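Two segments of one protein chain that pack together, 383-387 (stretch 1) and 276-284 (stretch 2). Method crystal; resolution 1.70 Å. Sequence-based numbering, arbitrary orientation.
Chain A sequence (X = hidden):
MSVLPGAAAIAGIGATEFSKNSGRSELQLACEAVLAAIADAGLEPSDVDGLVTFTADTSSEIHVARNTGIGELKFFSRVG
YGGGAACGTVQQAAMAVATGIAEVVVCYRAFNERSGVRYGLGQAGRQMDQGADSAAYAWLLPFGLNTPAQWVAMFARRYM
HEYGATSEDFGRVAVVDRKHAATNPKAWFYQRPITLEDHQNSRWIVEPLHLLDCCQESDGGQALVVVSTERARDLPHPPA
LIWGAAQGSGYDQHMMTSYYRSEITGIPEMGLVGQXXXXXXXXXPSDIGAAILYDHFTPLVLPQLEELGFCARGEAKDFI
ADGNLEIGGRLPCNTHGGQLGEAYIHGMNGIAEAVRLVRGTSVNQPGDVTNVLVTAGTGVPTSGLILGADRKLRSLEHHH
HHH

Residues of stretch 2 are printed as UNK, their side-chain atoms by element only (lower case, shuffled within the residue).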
# COMPACT_ATOMS: atom_id res chain seq x y z
N SER A 383 -3.83 7.57 -12.65
CA SER A 383 -3.76 8.92 -12.09
C SER A 383 -3.16 9.87 -13.12
O SER A 383 -2.62 9.46 -14.15
CB SER A 383 -2.95 8.93 -10.77
OG SER A 383 -1.68 8.31 -10.92
N GLY A 384 -3.25 11.17 -12.82
CA GLY A 384 -2.72 12.19 -13.70
C GLY A 384 -2.46 13.46 -12.92
O GLY A 384 -2.96 13.64 -11.80
N LEU A 385 -1.70 14.35 -13.55
CA LEU A 385 -1.45 15.68 -13.01
C LEU A 385 -1.58 16.70 -14.12
O LEU A 385 -1.28 16.41 -15.28
CB LEU A 385 -0.05 15.85 -12.45
CG LEU A 385 0.34 14.87 -11.34
CD1 LEU A 385 1.83 14.89 -11.17
CD2 LEU A 385 -0.38 15.18 -10.04
N ILE A 386 -1.95 17.92 -13.75
CA ILE A 386 -1.59 19.09 -14.55
C ILE A 386 -0.66 19.93 -13.68
O ILE A 386 -1.05 20.35 -12.58
CB ILE A 386 -2.80 19.89 -15.05
CG1 ILE A 386 -3.62 19.05 -16.04
CG2 ILE A 386 -2.34 21.20 -15.71
CD1 ILE A 386 -4.98 19.65 -16.44
N LEU A 387 0.57 20.10 -14.14
CA LEU A 387 1.55 20.98 -13.52
C LEU A 387 1.61 22.28 -14.33
O LEU A 387 1.57 22.24 -15.56
CB LEU A 387 2.93 20.34 -13.47
CG LEU A 387 3.01 19.01 -12.72
CD1 LEU A 387 4.44 18.54 -12.70
CD2 LEU A 387 2.48 19.15 -11.31
N UNK A 276 -11.40 15.18 -14.15
CA UNK A 276 -11.08 15.82 -12.89
C UNK A 276 -9.96 16.84 -13.07
O UNK A 276 -10.01 17.93 -12.47
o UNK A 276 -11.10 12.86 -9.43
c UNK A 276 -11.79 13.88 -11.45
c UNK A 276 -10.68 14.78 -11.85
c UNK A 276 -11.26 12.74 -10.64
n UNK A 276 -10.93 11.64 -11.30
N UNK A 277 -8.93 16.50 -13.84
CA UNK A 277 -7.82 17.43 -14.05
C UNK A 277 -8.31 18.73 -14.65
O UNK A 277 -7.88 19.81 -14.24
c UNK A 277 -5.35 15.93 -13.15
c UNK A 277 -5.10 15.07 -15.50
c UNK A 277 -6.08 15.60 -14.44
c UNK A 277 -6.77 16.84 -14.96
N UNK A 278 -9.15 18.64 -15.67
CA UNK A 278 -9.64 19.86 -16.31
C UNK A 278 -10.59 20.63 -15.39
O UNK A 278 -10.56 21.87 -15.36
c UNK A 278 -8.20 19.62 -18.95
c UNK A 278 -8.81 17.29 -20.29
c UNK A 278 -9.69 17.79 -19.33
c UNK A 278 -9.40 18.97 -18.66
c UNK A 278 -7.32 19.12 -19.88
c UNK A 278 -10.33 19.52 -17.62
c UNK A 278 -7.63 17.96 -20.55
o UNK A 278 -6.74 17.49 -21.48
N UNK A 279 -11.45 19.93 -14.66
CA UNK A 279 -12.36 20.63 -13.75
C UNK A 279 -11.60 21.29 -12.61
O UNK A 279 -11.92 22.42 -12.20
c UNK A 279 -13.41 19.67 -13.22
N UNK A 280 -10.59 20.61 -12.07
CA UNK A 280 -9.84 21.16 -10.94
C UNK A 280 -9.10 22.42 -11.35
O UNK A 280 -9.08 23.42 -10.62
n UNK A 280 -8.81 16.82 -8.76
o UNK A 280 -7.28 18.01 -9.85
c UNK A 280 -8.41 17.89 -9.42
c UNK A 280 -8.83 20.13 -10.43
c UNK A 280 -9.43 18.98 -9.65
N UNK A 281 -8.43 22.37 -12.49
CA UNK A 281 -7.51 23.40 -12.93
C UNK A 281 -8.20 24.54 -13.65
O UNK A 281 -7.56 25.58 -13.89
o UNK A 281 -7.04 22.27 -15.06
c UNK A 281 -6.46 22.80 -13.86
N UNK A 282 -9.45 24.37 -14.04
CA UNK A 282 -10.13 25.35 -14.88
C UNK A 282 -9.60 25.43 -16.29
O UNK A 282 -9.82 26.43 -16.97
N UNK A 283 -8.93 24.38 -16.76
CA UNK A 283 -8.32 24.36 -18.08
C UNK A 283 -9.07 23.41 -18.99
O UNK A 283 -9.86 22.56 -18.56
c UNK A 283 -4.55 24.20 -17.04
c UNK A 283 -5.94 24.77 -17.11
c UNK A 283 -5.86 26.23 -17.61
c UNK A 283 -6.85 23.93 -18.00
N UNK A 284 -8.84 23.61 -20.27
CA UNK A 284 -9.26 22.76 -21.37
C UNK A 284 -8.06 22.11 -22.02
O UNK A 284 -6.92 22.53 -21.82
o UNK A 284 -11.98 23.55 -21.11
c UNK A 284 -10.02 23.59 -22.42
c UNK A 284 -11.29 24.18 -21.89
n UNK A 284 -11.61 25.40 -22.33

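Position 276 carries three side-chain carbons in a row, the third bonded to one oxygen and one nitrogen. They touch nothing on stretch 1. This is a primary amide on a two-carbon arm, and the residue is Gln276, out of reach of the strand.

Position 277 has four carbons, forked at the second, with no heteroatom. Its CB is 3.6 Å from Ile386 CD1, while one end carbon reaches the backbone, 3.6 Å from Gly384 O and 3.9 Å from Leu385 CA. This is Leu277, and that end carbon is CD2. Its CA lies 6.5 Å from the CA of Ile386, the nearest such pair, and its CA-to-CB bond points toward the strand. A CB built ideally on Gly384 would fall only 3.0 Å from Leu277 CD1, so the bare glycine leaves this branch its room.

At position 278 one carbon leads to a six-carbon ring bearing an oxygen, and a ring carbon lies 4.1 Å from Ile386 CD1, an oblique approach to the ring. This is Tyr278, the ring carbon being CD1. The CA-to-CB bond points away, yet the end of the side chain comes nearer.

Position 279 shows a single carbon, out of reach of the strand, and is the exposed Ala279. Position 280 repeats the three-carbon amide pattern without contact, giving Gln280. Although its CA-to-CB bond points toward stretch 1, Gln280 OE1 stays 6.4 Å from Gly384 O.

Position 281 has one carbon and one oxygen, the oxygen packing 3.6 Å from Ile386 CD1: Ser281. With chi1 at 63° (p), Ser281 OG donates a hydrogen bond to Leu277 O at 2.7 Å, one turn back along the helix.

Position 282 has no side-chain atoms and is Gly282. Its phi of 70° marks the departure from helical geometry, a conformation that favours glycine. Position 283 again has four carbons forked at the second, one end carbon 4.0 Å from Ile386 CG2: Leu283, through CD1. Leu283 N makes a weak hydrogen bond to Ser281 OG at 3.3 Å. Position 284 has two carbons, the second carrying oxygen and nitrogen, without contact, hence Asn284, whose CA-to-CB bond points away.

The contact therefore centres on Ile386, which has 102 Å² covered of a summed 258 Å². Its CD1 meets Leu277, Tyr278 and Ser281, and its CG2 meets Leu283 beyond the helix. The strand and helix axes approach to 8.6 Å at 33°. No hydrogen bond crosses between the stretches, so the packing rests on van der Waals contact, mostly apolar.

Stretch 2 (276-284) QLYAQSGLN
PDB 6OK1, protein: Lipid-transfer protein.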